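Local coordinates for uncharacterized aldehyde dehydrogenase AldY (Bacillus subtilis, PDB 4DNG), which probably oxidises aldehydes to carboxylates with NAD(+) as the electron acceptor and may help protect the cell against stress from ethanol and related compounds, at residues A[86-91]-A[96-101]; A[150-153]-A[158-161]; A[274-279]-A[308-313]; A[302-307]-A[367-372]. All blocks are in the same frame, centred on the assembly; numbering follows the deposited sequence.

Contact 1. Residues A[86-91]-A[96-101]; sequences IIMMIA and GTIIKS
The flat carbonyl group of Gly-96 meets the Ala-91 backbone, with Gly-96 O 3.2 Å from Ala-91 CA in a CA-H...O contact bent to 132° at the hydrogen. Inside the second segment, Thr-97 O takes two donors from Ser-101: its N, in the first turn of helix 98-118, and its OG, which stands 47° above the carbonyl plane. With chi1 at -61°, OG of Ser-101 lies beside its own backbone N and anti to the carbonyl carbon, turned back to reach Thr-97 O at 2.7 Å. Ser-101 OG also lies 3.5 Å from Ile-90 CG2. Ile-87 places CG2 against Ser-101 CB at 4.0 Å, while Ala-91 CB meets Ile-98 CD1 at 3.8 Å. Exchanging Ser-101 for an alanine would probably deprive Thr-97 O of its second donor and open a small gap beside Ile-90. Gln-319 NE2 binds Ala-91 O, and helices 156-169 and 183-196 flank Ile-90. With no hydrogen bond crossing between these two successive helices, the contact depends on close fit: its buried hydroxyl is satisfied within its own segment, by the carbonyl of the N-cap residue Thr-97, and meets the other helix by packing alone.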
loop_
_atom_site.group_PDB
_atom_site.type_symbol
_atom_site.label_atom_id
_atom_site.label_comp_id
_atom_site.label_asym_id
_atom_site.label_seq_id
_atom_site.Cartn_x
_atom_site.Cartn_y
_atom_site.Cartn_z
ATOM N N ILE A 86 32.368 13.054 -9.316
ATOM C CA ILE A 86 31.297 12.405 -8.582
ATOM C C ILE A 86 31.628 10.924 -8.462
ATOM O O ILE A 86 31.522 10.350 -7.376
ATOM C CB ILE A 86 29.922 12.671 -9.242
ATOM C CG1 ILE A 86 29.629 14.186 -9.258
ATOM C CG2 ILE A 86 28.816 11.920 -8.537
ATOM C CD1 ILE A 86 28.369 14.602 -10.001
ATOM N N ILE A 87 32.074 10.328 -9.568
ATOM C CA ILE A 87 32.413 8.903 -9.618
ATOM C C ILE A 87 33.517 8.579 -8.598
ATOM O O ILE A 87 33.384 7.672 -7.775
ATOM C CB ILE A 87 32.726 8.445 -11.073
ATOM C CG1 ILE A 87 31.409 8.330 -11.868
ATOM C CG2 ILE A 87 33.498 7.120 -11.114
ATOM C CD1 ILE A 87 31.561 8.102 -13.360
ATOM N N MET A 88 34.573 9.376 -8.624
ATOM C CA MET A 88 35.641 9.282 -7.644
ATOM C C MET A 88 35.105 9.311 -6.225
ATOM O O MET A 88 35.423 8.424 -5.438
ATOM C CB MET A 88 36.681 10.390 -7.850
ATOM C CG MET A 88 37.965 10.157 -7.060
ATOM S SD MET A 88 38.700 8.519 -7.336
ATOM C CE MET A 88 39.530 8.772 -8.908
ATOM N N MET A 89 34.284 10.313 -5.908
ATOM C CA MET A 89 33.715 10.446 -4.564
ATOM C C MET A 89 32.805 9.269 -4.130
ATOM O O MET A 89 32.912 8.801 -2.990
ATOM C CB MET A 89 33.016 11.796 -4.392
ATOM C CG MET A 89 32.496 12.054 -2.976
ATOM S SD MET A 89 33.739 12.052 -1.663
ATOM C CE MET A 89 34.736 13.451 -2.152
ATOM N N ILE A 90 31.938 8.789 -5.032
ATOM C CA ILE A 90 31.144 7.582 -4.761
ATOM C C ILE A 90 32.055 6.411 -4.415
ATOM O O ILE A 90 31.783 5.677 -3.479
ATOM C CB ILE A 90 30.237 7.162 -5.947
ATOM C CG1 ILE A 90 29.111 8.187 -6.178
ATOM C CG2 ILE A 90 29.624 5.788 -5.692
ATOM C CD1 ILE A 90 28.527 8.114 -7.573
ATOM N N ALA A 91 33.125 6.236 -5.184
ATOM C CA ALA A 91 34.108 5.210 -4.893
ATOM C C ALA A 91 34.760 5.406 -3.503
ATOM O O ALA A 91 34.724 4.494 -2.677
ATOM C CB ALA A 91 35.161 5.150 -5.994
ATOM N N GLY A 96 32.868 1.069 -3.120
ATOM C CA GLY A 96 32.547 0.604 -4.456
ATOM C C GLY A 96 33.639 0.998 -5.424
ATOM O O GLY A 96 34.340 2.009 -5.258
ATOM N N THR A 97 33.777 0.162 -6.429
ATOM C CA THR A 97 34.785 0.244 -7.462
ATOM C C THR A 97 34.450 1.392 -8.456
ATOM O O THR A 97 33.274 1.794 -8.544
ATOM C CB THR A 97 34.733 -1.132 -8.125
ATOM O OG1 THR A 97 35.732 -1.976 -7.535
ATOM C CG2 THR A 97 34.871 -1.064 -9.606
ATOM N N ILE A 98 35.456 1.932 -9.174
ATOM C CA ILE A 98 35.194 2.945 -10.211
ATOM C C ILE A 98 34.181 2.427 -11.236
ATOM O O ILE A 98 33.303 3.161 -11.687
ATOM C CB ILE A 98 36.474 3.458 -10.925
ATOM C CG1 ILE A 98 36.934 4.790 -10.336
ATOM C CG2 ILE A 98 36.171 3.821 -12.377
ATOM C CD1 ILE A 98 37.560 4.721 -8.972
ATOM N N ILE A 99 34.298 1.153 -11.590
ATOM C CA ILE A 99 33.321 0.516 -12.470
ATOM C C ILE A 99 31.921 0.526 -11.862
ATOM O O ILE A 99 30.981 0.990 -12.498
ATOM C CB ILE A 99 33.726 -0.927 -12.850
ATOM C CG1 ILE A 99 35.045 -0.927 -13.645
ATOM C CG2 ILE A 99 32.623 -1.597 -13.657
ATOM C CD1 ILE A 99 36.315 -0.837 -12.808
ATOM N N LYS A 100 31.784 0.017 -10.638
ATOM C CA LYS A 100 30.491 -0.003 -9.959
ATOM C C LYS A 100 29.959 1.433 -9.842
ATOM O O LYS A 100 28.773 1.685 -10.049
ATOM C CB LYS A 100 30.596 -0.646 -8.566
ATOM C CG LYS A 100 29.239 -0.935 -7.946
ATOM C CD LYS A 100 29.143 -0.640 -6.456
ATOM C CE LYS A 100 29.226 -1.903 -5.607
ATOM N NZ LYS A 100 28.211 -1.917 -4.507
ATOM N N SER A 101 30.857 2.370 -9.547
ATOM C CA SER A 101 30.468 3.756 -9.322
ATOM C C SER A 101 29.988 4.440 -10.593
ATOM O O SER A 101 29.050 5.248 -10.552
ATOM C CB SER A 101 31.623 4.538 -8.718
ATOM O OG SER A 101 32.005 3.983 -7.471
#

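Contact 2. Residues A[150-153]-A[158-161]; sequences ISPF and NLSM
Ser-151 and Ser-160 meet through opposite first torsions: chi1 of 61° sets Ser-151 OG between its backbone N and carbonyl carbon, while chi1 of -63° keeps Ser-160 OG beside its own backbone N, anti to the carbonyl carbon. The setting is a beta-alpha-beta crossover of the Rossmann-like coenzyme domain, in which strand 135-150 runs through this loop into helix 156-169 and on to the parallel strand 173-177. Ser-151 OG donates to Ser-160 OG across 2.6 Å, tying the loop to the first turns of the helix that follows it. Ser-160 OG is also hydrogen-bonded to Pro-156 O, His-176 NE2 and Gly-186 O, so this buried hydroxyl is a junction for several parts of the domain. A valine in place of Ser-151 would probably leave Ser-160 OG without this donor and the loop less firmly tied to the helix. In the family, this loop carries the asparagine of the oxyanion hole. Proximity to the active centre fits that role: the side chain of Leu-159 is about 5 Å from that of Glu-253, a predicted active-site residue, and the side chain of Pro-152 is about 5 Å from Gly-231, a probable NAD(+)-binding residue. The two apolar side chains cross at nearly a right angle, and one methyl carbon, Leu-159 CD1, sits 3.8 Å from both CG and CD of Pro-152.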
loop_
_atom_site.group_PDB
_atom_site.type_symbol
_atom_site.label_atom_id
_atom_site.label_comp_id
_atom_site.label_asym_id
_atom_site.label_seq_id
_atom_site.Cartn_x
_atom_site.Cartn_y
_atom_site.Cartn_z
ATOM N N ILE A 150 14.561 7.293 2.907
ATOM C CA ILE A 150 15.679 6.729 3.665
ATOM C C ILE A 150 16.472 5.773 2.785
ATOM O O ILE A 150 15.902 4.858 2.179
ATOM C CB ILE A 150 15.186 5.928 4.883
ATOM C CG1 ILE A 150 14.356 6.813 5.816
ATOM C CG2 ILE A 150 16.353 5.252 5.631
ATOM C CD1 ILE A 150 13.476 6.032 6.768
ATOM N N SER A 151 17.785 5.975 2.715
ATOM C CA SER A 151 18.600 5.146 1.868
ATOM C C SER A 151 19.745 4.493 2.625
ATOM O O SER A 151 20.146 4.975 3.669
ATOM C CB SER A 151 19.057 5.907 0.626
ATOM O OG SER A 151 19.833 7.035 0.922
ATOM N N PRO A 152 20.274 3.373 2.105
ATOM C CA PRO A 152 21.283 2.651 2.849
ATOM C C PRO A 152 22.672 2.936 2.296
ATOM O O PRO A 152 22.809 3.751 1.402
ATOM C CB PRO A 152 20.889 1.191 2.560
ATOM C CG PRO A 152 20.440 1.240 1.108
ATOM C CD PRO A 152 19.946 2.662 0.849
ATOM N N PHE A 153 23.670 2.205 2.781
ATOM C CA PHE A 153 25.077 2.424 2.424
ATOM C C PHE A 153 25.536 1.790 1.125
ATOM O O PHE A 153 26.657 2.042 0.706
ATOM C CB PHE A 153 25.971 1.863 3.520
ATOM C CG PHE A 153 25.904 0.363 3.665
ATOM C CD1 PHE A 153 26.604 -0.481 2.785
ATOM C CD2 PHE A 153 25.163 -0.215 4.699
ATOM C CE1 PHE A 153 26.549 -1.864 2.918
ATOM C CE2 PHE A 153 25.103 -1.601 4.842
ATOM C CZ PHE A 153 25.797 -2.425 3.949
ATOM N N ASN A 158 22.026 6.044 -6.376
ATOM C CA ASN A 158 21.008 5.470 -7.212
ATOM C C ASN A 158 19.674 5.336 -6.456
ATOM O O ASN A 158 18.637 5.815 -6.936
ATOM C CB ASN A 158 21.529 4.126 -7.727
ATOM C CG ASN A 158 20.480 3.315 -8.434
ATOM O OD1 ASN A 158 19.937 3.735 -9.451
ATOM N ND2 ASN A 158 20.199 2.128 -7.907
ATOM N N LEU A 159 19.708 4.724 -5.270
ATOM C CA LEU A 159 18.490 4.446 -4.503
ATOM C C LEU A 159 17.824 5.703 -3.960
ATOM O O LEU A 159 16.614 5.813 -4.009
ATOM C CB LEU A 159 18.759 3.446 -3.354
ATOM C CG LEU A 159 19.108 2.001 -3.755
ATOM C CD1 LEU A 159 19.301 1.101 -2.541
ATOM C CD2 LEU A 159 18.076 1.390 -4.701
ATOM N N SER A 160 18.617 6.626 -3.421
ATOM C CA SER A 160 18.139 7.939 -3.054
ATOM C C SER A 160 17.396 8.600 -4.232
ATOM O O SER A 160 16.237 9.020 -4.097
ATOM C CB SER A 160 19.315 8.821 -2.582
ATOM O OG SER A 160 19.911 8.286 -1.399
ATOM N N MET A 161 18.045 8.688 -5.390
ATOM C CA MET A 161 17.434 9.389 -6.518
ATOM C C MET A 161 16.196 8.623 -7.020
ATOM O O MET A 161 15.266 9.206 -7.592
ATOM C CB MET A 161 18.457 9.571 -7.626
ATOM C CG MET A 161 17.969 10.346 -8.824
ATOM S SD MET A 161 17.790 12.026 -8.263
ATOM C CE MET A 161 19.507 12.551 -8.285
#

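Contact 3. Residues A[274-279]-A[308-313]; sequences AAIFGK and TARVKQ
Ile-276 meets Arg-310 and Val-311 where two helices of the catalytic alpha/beta domain pack together: helix 268-281, the connection of a beta-alpha-beta crossover between the parallel strands 258-262 and 290-296, and helix 297-313, which follows the second of these strands. Ile-276 carries the contact from the first helix, its CB directed at the second. Its tip methyl lies against the root of the arginine, with Ile-276 CD1 3.9 Å from Arg-310 CG and 4.1 Å from Arg-310 CB, and Ile-276 CG1 keeps 4.0 Å from Arg-310 CG. The two side chains cross obliquely. Arg-310 starts with CG anti to the backbone N (chi1 -177°) and bends at chi2 (70°), an outline in which the aliphatic carbons do the touching and the guanidinium does not. Ile-276 CG1 also stands 4.2 Å from Val-311 CG2. No hydrogen bond passes between the segments, so the pairing is purely apolar, made by a few carbons over a modest area. On the sheet side, Val-311 rests on Pro-365 and Val-367 of strand 362-369 and on Phe-280 of the first helix; Lys-279 of that helix bonds the carbonyl oxygens of Ala-384, just before strand 386-392, and of Ile-386, its first residue.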
loop_
_atom_site.group_PDB
_atom_site.type_symbol
_atom_site.label_atom_id
_atom_site.label_comp_id
_atom_site.label_asym_id
_atom_site.label_seq_id
_atom_site.Cartn_x
_atom_site.Cartn_y
_atom_site.Cartn_z
ATOM N N ALA A 274 27.567 -13.619 -17.034
ATOM C CA ALA A 274 26.503 -12.828 -16.426
ATOM C C ALA A 274 26.465 -12.962 -14.895
ATOM O O ALA A 274 26.071 -12.023 -14.214
ATOM C CB ALA A 274 25.158 -13.182 -17.037
ATOM N N ALA A 275 26.884 -14.114 -14.362
ATOM C CA ALA A 275 26.985 -14.307 -12.907
ATOM C C ALA A 275 28.167 -13.555 -12.280
ATOM O O ALA A 275 28.108 -13.162 -11.117
ATOM C CB ALA A 275 27.054 -15.782 -12.556
ATOM N N ILE A 276 29.246 -13.371 -13.036
ATOM C CA ILE A 276 30.381 -12.579 -12.556
ATOM C C ILE A 276 30.048 -11.081 -12.482
ATOM O O ILE A 276 30.278 -10.452 -11.448
ATOM C CB ILE A 276 31.659 -12.838 -13.387
ATOM C CG1 ILE A 276 32.513 -13.911 -12.716
ATOM C CG2 ILE A 276 32.507 -11.579 -13.519
ATOM C CD1 ILE A 276 32.162 -15.311 -13.128
ATOM N N PHE A 277 29.511 -10.529 -13.577
ATOM C CA PHE A 277 29.126 -9.118 -13.668
ATOM C C PHE A 277 28.168 -8.761 -12.535
ATOM O O PHE A 277 28.411 -7.810 -11.805
ATOM C CB PHE A 277 28.500 -8.802 -15.049
ATOM C CG PHE A 277 28.228 -7.324 -15.296
ATOM C CD1 PHE A 277 29.227 -6.484 -15.806
ATOM C CD2 PHE A 277 26.967 -6.773 -15.043
ATOM C CE1 PHE A 277 28.981 -5.130 -16.040
ATOM C CE2 PHE A 277 26.720 -5.424 -15.276
ATOM C CZ PHE A 277 27.727 -4.602 -15.776
ATOM N N GLY A 278 27.103 -9.549 -12.385
ATOM C CA GLY A 278 26.111 -9.371 -11.327
ATOM C C GLY A 278 26.681 -9.469 -9.923
ATOM O O GLY A 278 26.463 -8.578 -9.097
ATOM N N LYS A 279 27.422 -10.536 -9.646
ATOM C CA LYS A 279 27.939 -10.765 -8.290
ATOM C C LYS A 279 29.160 -9.924 -7.869
ATOM O O LYS A 279 29.287 -9.577 -6.701
ATOM C CB LYS A 279 28.199 -12.258 -8.055
ATOM C CG LYS A 279 28.652 -12.623 -6.650
ATOM C CD LYS A 279 27.626 -12.249 -5.593
ATOM C CE LYS A 279 28.267 -12.232 -4.216
ATOM N NZ LYS A 279 27.287 -12.093 -3.101
ATOM N N THR A 308 34.635 -20.645 -11.087
ATOM C CA THR A 308 35.756 -20.638 -10.134
ATOM C C THR A 308 37.029 -20.053 -10.740
ATOM O O THR A 308 37.634 -19.142 -10.160
ATOM C CB THR A 308 36.094 -22.043 -9.580
ATOM O OG1 THR A 308 36.245 -22.968 -10.664
ATOM C CG2 THR A 308 35.013 -22.535 -8.639
ATOM N N ALA A 309 37.433 -20.569 -11.898
ATOM C CA ALA A 309 38.638 -20.063 -12.551
ATOM C C ALA A 309 38.544 -18.546 -12.741
ATOM O O ALA A 309 39.499 -17.825 -12.437
ATOM C CB ALA A 309 38.874 -20.755 -13.883
ATOM N N ARG A 310 37.385 -18.074 -13.207
ATOM C CA ARG A 310 37.204 -16.669 -13.583
ATOM C C ARG A 310 37.239 -15.741 -12.360
ATOM O O ARG A 310 37.833 -14.658 -12.407
ATOM C CB ARG A 310 35.920 -16.504 -14.417
ATOM C CG ARG A 310 35.629 -15.104 -14.951
ATOM C CD ARG A 310 36.586 -14.650 -16.046
ATOM N NE ARG A 310 36.282 -13.290 -16.502
ATOM C CZ ARG A 310 36.741 -12.170 -15.940
ATOM N NH1 ARG A 310 37.542 -12.220 -14.880
ATOM N NH2 ARG A 310 36.396 -10.991 -16.442
ATOM N N VAL A 311 36.622 -16.201 -11.272
ATOM C CA VAL A 311 36.556 -15.474 -9.995
ATOM C C VAL A 311 37.950 -15.299 -9.396
ATOM O O VAL A 311 38.276 -14.238 -8.854
ATOM C CB VAL A 311 35.606 -16.195 -8.997
ATOM C CG1 VAL A 311 35.840 -15.759 -7.562
ATOM C CG2 VAL A 311 34.155 -15.977 -9.397
ATOM N N LYS A 312 38.768 -16.344 -9.532
ATOM C CA LYS A 312 40.147 -16.363 -9.021
ATOM C C LYS A 312 41.052 -15.270 -9.617
ATOM O O LYS A 312 42.057 -14.900 -9.008
ATOM C CB LYS A 312 40.792 -17.743 -9.247
ATOM C CG LYS A 312 40.259 -18.866 -8.363
ATOM C CD LYS A 312 41.392 -19.602 -7.650
ATOM C CE LYS A 312 41.823 -18.843 -6.394
ATOM N NZ LYS A 312 43.171 -19.211 -5.879
ATOM N N GLN A 313 40.688 -14.771 -10.800
ATOM C CA GLN A 313 41.479 -13.779 -11.528
ATOM C C GLN A 313 41.220 -12.370 -11.047
ATOM O O GLN A 313 42.137 -11.536 -11.030
ATOM C CB GLN A 313 41.156 -13.824 -13.019
ATOM C CG GLN A 313 42.045 -14.735 -13.848
ATOM C CD GLN A 313 41.309 -15.322 -15.041
ATOM O OE1 GLN A 313 41.350 -16.531 -15.269
ATOM N NE2 GLN A 313 40.614 -14.472 -15.799
#

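Contact 4. Residues A[302-307]-A[367-372]; sequences EFVEKF and VFVGAD
Val-304 and Phe-307, one turn apart on a helix, face Val-369 and Val-367, two residues apart on a strand, in opposite chain order, with CA atoms 7.8 Å apart for Val-304 and Val-369 and 9.0 Å for Phe-307 and Val-367. The spacing shows how alternate strand residues can match successive turns of a helix. At one end two valines meet by their branches: Val-369 CG1 lies 4.1 Å from Val-304 CG1 and 4.2 Å from Val-304 CG2, touching both branches of Val-304. At the other end the aromatic ring offers its edge. Phe-307 has CG anti to the backbone N (chi1 -176°), which carries the ring off the helix so that Phe-307 CE2 comes within 3.7 Å of Val-367 CG2, a methyl lying near the ring plane. Only dispersion and hydrophobic burial join the segments. Along the exposed flank next to helix 268-281, Lys-306 NZ forms a salt bridge with Glu-302 OE2 at 2.7 Å, approaching on the anti side and 32° out of the carboxylate plane. Strand 362-369 lies between strands 351-354 and 386-392, which bond to its backbone; Phe-307 reaches further over the sheet, touching Ala-387 of strand 386-392 and Ile-293 of strand 290-296.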
loop_
_atom_site.group_PDB
_atom_site.type_symbol
_atom_site.label_atom_id
_atom_site.label_comp_id
_atom_site.label_asym_id
_atom_site.label_seq_id
_atom_site.Cartn_x
_atom_site.Cartn_y
_atom_site.Cartn_z
ATOM N N GLU A 302 30.691 -28.105 -15.376
ATOM C CA GLU A 302 31.192 -27.123 -16.342
ATOM C C GLU A 302 31.084 -25.685 -15.824
ATOM O O GLU A 302 32.029 -24.899 -15.973
ATOM C CB GLU A 302 30.467 -27.271 -17.686
ATOM C CG GLU A 302 30.742 -26.165 -18.702
ATOM C CD GLU A 302 30.121 -26.427 -20.074
ATOM O OE1 GLU A 302 29.518 -27.505 -20.293
ATOM O OE2 GLU A 302 30.243 -25.550 -20.955
ATOM N N PHE A 303 29.937 -25.346 -15.227
ATOM C CA PHE A 303 29.723 -24.007 -14.675
ATOM C C PHE A 303 30.686 -23.712 -13.527
ATOM O O PHE A 303 31.228 -22.602 -13.460
ATOM C CB PHE A 303 28.270 -23.802 -14.201
ATOM C CG PHE A 303 27.976 -22.399 -13.702
ATOM C CD1 PHE A 303 28.318 -22.012 -12.399
ATOM C CD2 PHE A 303 27.350 -21.464 -14.533
ATOM C CE1 PHE A 303 28.050 -20.726 -11.942
ATOM C CE2 PHE A 303 27.070 -20.181 -14.084
ATOM C CZ PHE A 303 27.425 -19.809 -12.791
ATOM N N VAL A 304 30.880 -24.685 -12.627
ATOM C CA VAL A 304 31.731 -24.471 -11.452
ATOM C C VAL A 304 33.145 -24.146 -11.884
ATOM O O VAL A 304 33.660 -23.090 -11.539
ATOM C CB VAL A 304 31.743 -25.661 -10.471
ATOM C CG1 VAL A 304 32.867 -25.498 -9.458
ATOM C CG2 VAL A 304 30.409 -25.768 -9.748
ATOM N N GLU A 305 33.750 -25.047 -12.656
ATOM C CA GLU A 305 35.115 -24.867 -13.149
ATOM C C GLU A 305 35.328 -23.484 -13.757
ATOM O O GLU A 305 36.255 -22.766 -13.372
ATOM C CB GLU A 305 35.474 -25.952 -14.165
ATOM C CG GLU A 305 35.922 -27.267 -13.539
ATOM C CD GLU A 305 37.408 -27.309 -13.196
ATOM O OE1 GLU A 305 37.965 -26.288 -12.733
ATOM O OE2 GLU A 305 38.025 -28.383 -13.378
ATOM N N LYS A 306 34.450 -23.114 -14.688
ATOM C CA LYS A 306 34.520 -21.822 -15.366
ATOM C C LYS A 306 34.323 -20.638 -14.422
ATOM O O LYS A 306 35.082 -19.663 -14.485
ATOM C CB LYS A 306 33.514 -21.761 -16.519
ATOM C CG LYS A 306 34.099 -22.211 -17.841
ATOM C CD LYS A 306 33.036 -22.725 -18.790
ATOM C CE LYS A 306 33.607 -23.877 -19.598
ATOM N NZ LYS A 306 32.603 -24.409 -20.550
ATOM N N PHE A 307 33.307 -20.733 -13.560
ATOM C CA PHE A 307 32.989 -19.670 -12.601
ATOM C C PHE A 307 34.100 -19.522 -11.576
ATOM O O PHE A 307 34.460 -18.405 -11.250
ATOM C CB PHE A 307 31.630 -19.908 -11.910
ATOM C CG PHE A 307 31.221 -18.797 -10.979
ATOM C CD1 PHE A 307 30.511 -17.693 -11.454
ATOM C CD2 PHE A 307 31.562 -18.843 -9.620
ATOM C CE1 PHE A 307 30.143 -16.655 -10.592
ATOM C CE2 PHE A 307 31.209 -17.816 -8.762
ATOM C CZ PHE A 307 30.497 -16.720 -9.249
ATOM N N VAL A 367 33.915 -18.843 -2.859
ATOM C CA VAL A 367 32.886 -19.599 -3.556
ATOM C C VAL A 367 32.669 -20.938 -2.857
ATOM O O VAL A 367 33.573 -21.783 -2.792
ATOM C CB VAL A 367 33.182 -19.781 -5.072
ATOM C CG1 VAL A 367 32.053 -20.567 -5.743
ATOM C CG2 VAL A 367 33.370 -18.423 -5.771
ATOM N N PHE A 368 31.468 -21.097 -2.308
ATOM C CA PHE A 368 31.009 -22.359 -1.746
ATOM C C PHE A 368 30.233 -23.129 -2.815
ATOM O O PHE A 368 29.467 -22.541 -3.585
ATOM C CB PHE A 368 30.122 -22.107 -0.530
ATOM C CG PHE A 368 30.871 -21.617 0.673
ATOM C CD1 PHE A 368 31.553 -22.512 1.493
ATOM C CD2 PHE A 368 30.892 -20.258 0.998
ATOM C CE1 PHE A 368 32.246 -22.062 2.614
ATOM C CE2 PHE A 368 31.583 -19.806 2.110
ATOM C CZ PHE A 368 32.262 -20.711 2.919
ATOM N N VAL A 369 30.447 -24.439 -2.879
ATOM C CA VAL A 369 29.801 -25.253 -3.902
ATOM C C VAL A 369 29.068 -26.425 -3.281
ATOM O O VAL A 369 29.374 -26.832 -2.156
ATOM C CB VAL A 369 30.798 -25.762 -4.976
ATOM C CG1 VAL A 369 31.304 -24.608 -5.829
ATOM C CG2 VAL A 369 31.959 -26.522 -4.344
ATOM N N GLY A 370 28.099 -26.949 -4.029
ATOM C CA GLY A 370 27.334 -28.127 -3.640
ATOM C C GLY A 370 26.544 -27.922 -2.368
ATOM O O GLY A 370 26.368 -28.862 -1.589
ATOM N N ALA A 371 26.086 -26.688 -2.155
ATOM C CA ALA A 371 25.305 -26.339 -0.977
ATOM C C ALA A 371 23.834 -26.736 -1.084
ATOM O O ALA A 371 23.255 -26.725 -2.170
ATOM C CB ALA A 371 25.411 -24.848 -0.719
ATOM N N ASP A 372 23.231 -27.056 0.059
ATOM C CA ASP A 372 21.781 -27.186 0.159
ATOM C C ASP A 372 21.119 -25.820 -0.036
ATOM O O ASP A 372 21.657 -24.803 0.387
ATOM C CB ASP A 372 21.403 -27.731 1.530
ATOM C CG ASP A 372 20.257 -28.719 1.470
ATOM O OD1 ASP A 372 20.541 -29.913 1.227
ATOM O OD2 ASP A 372 19.088 -28.308 1.682
#

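From the N terminus, contact 1 closes the short connection, four residues between the segments, from helix 83-94 to helix 98-118, and contact 2, next along the chain, closes an equally short link from a strand into its helix. These two follow in series, with centres 15 Å apart and no touch between them. Contacts 3 and 4 close much longer loops whose segments alternate, so the loops cross: 274-279 reaches 308-313, while 302-307 reaches 367-372. Both use helix 297-313, joining it to the neighbouring helix 268-281 and to strand 362-369 of the sheet. They touch, Val-311 CG1 lying 4.1 Å from Val-367 CG2, and form one apolar layer of the catalytic domain, well away from contact 2.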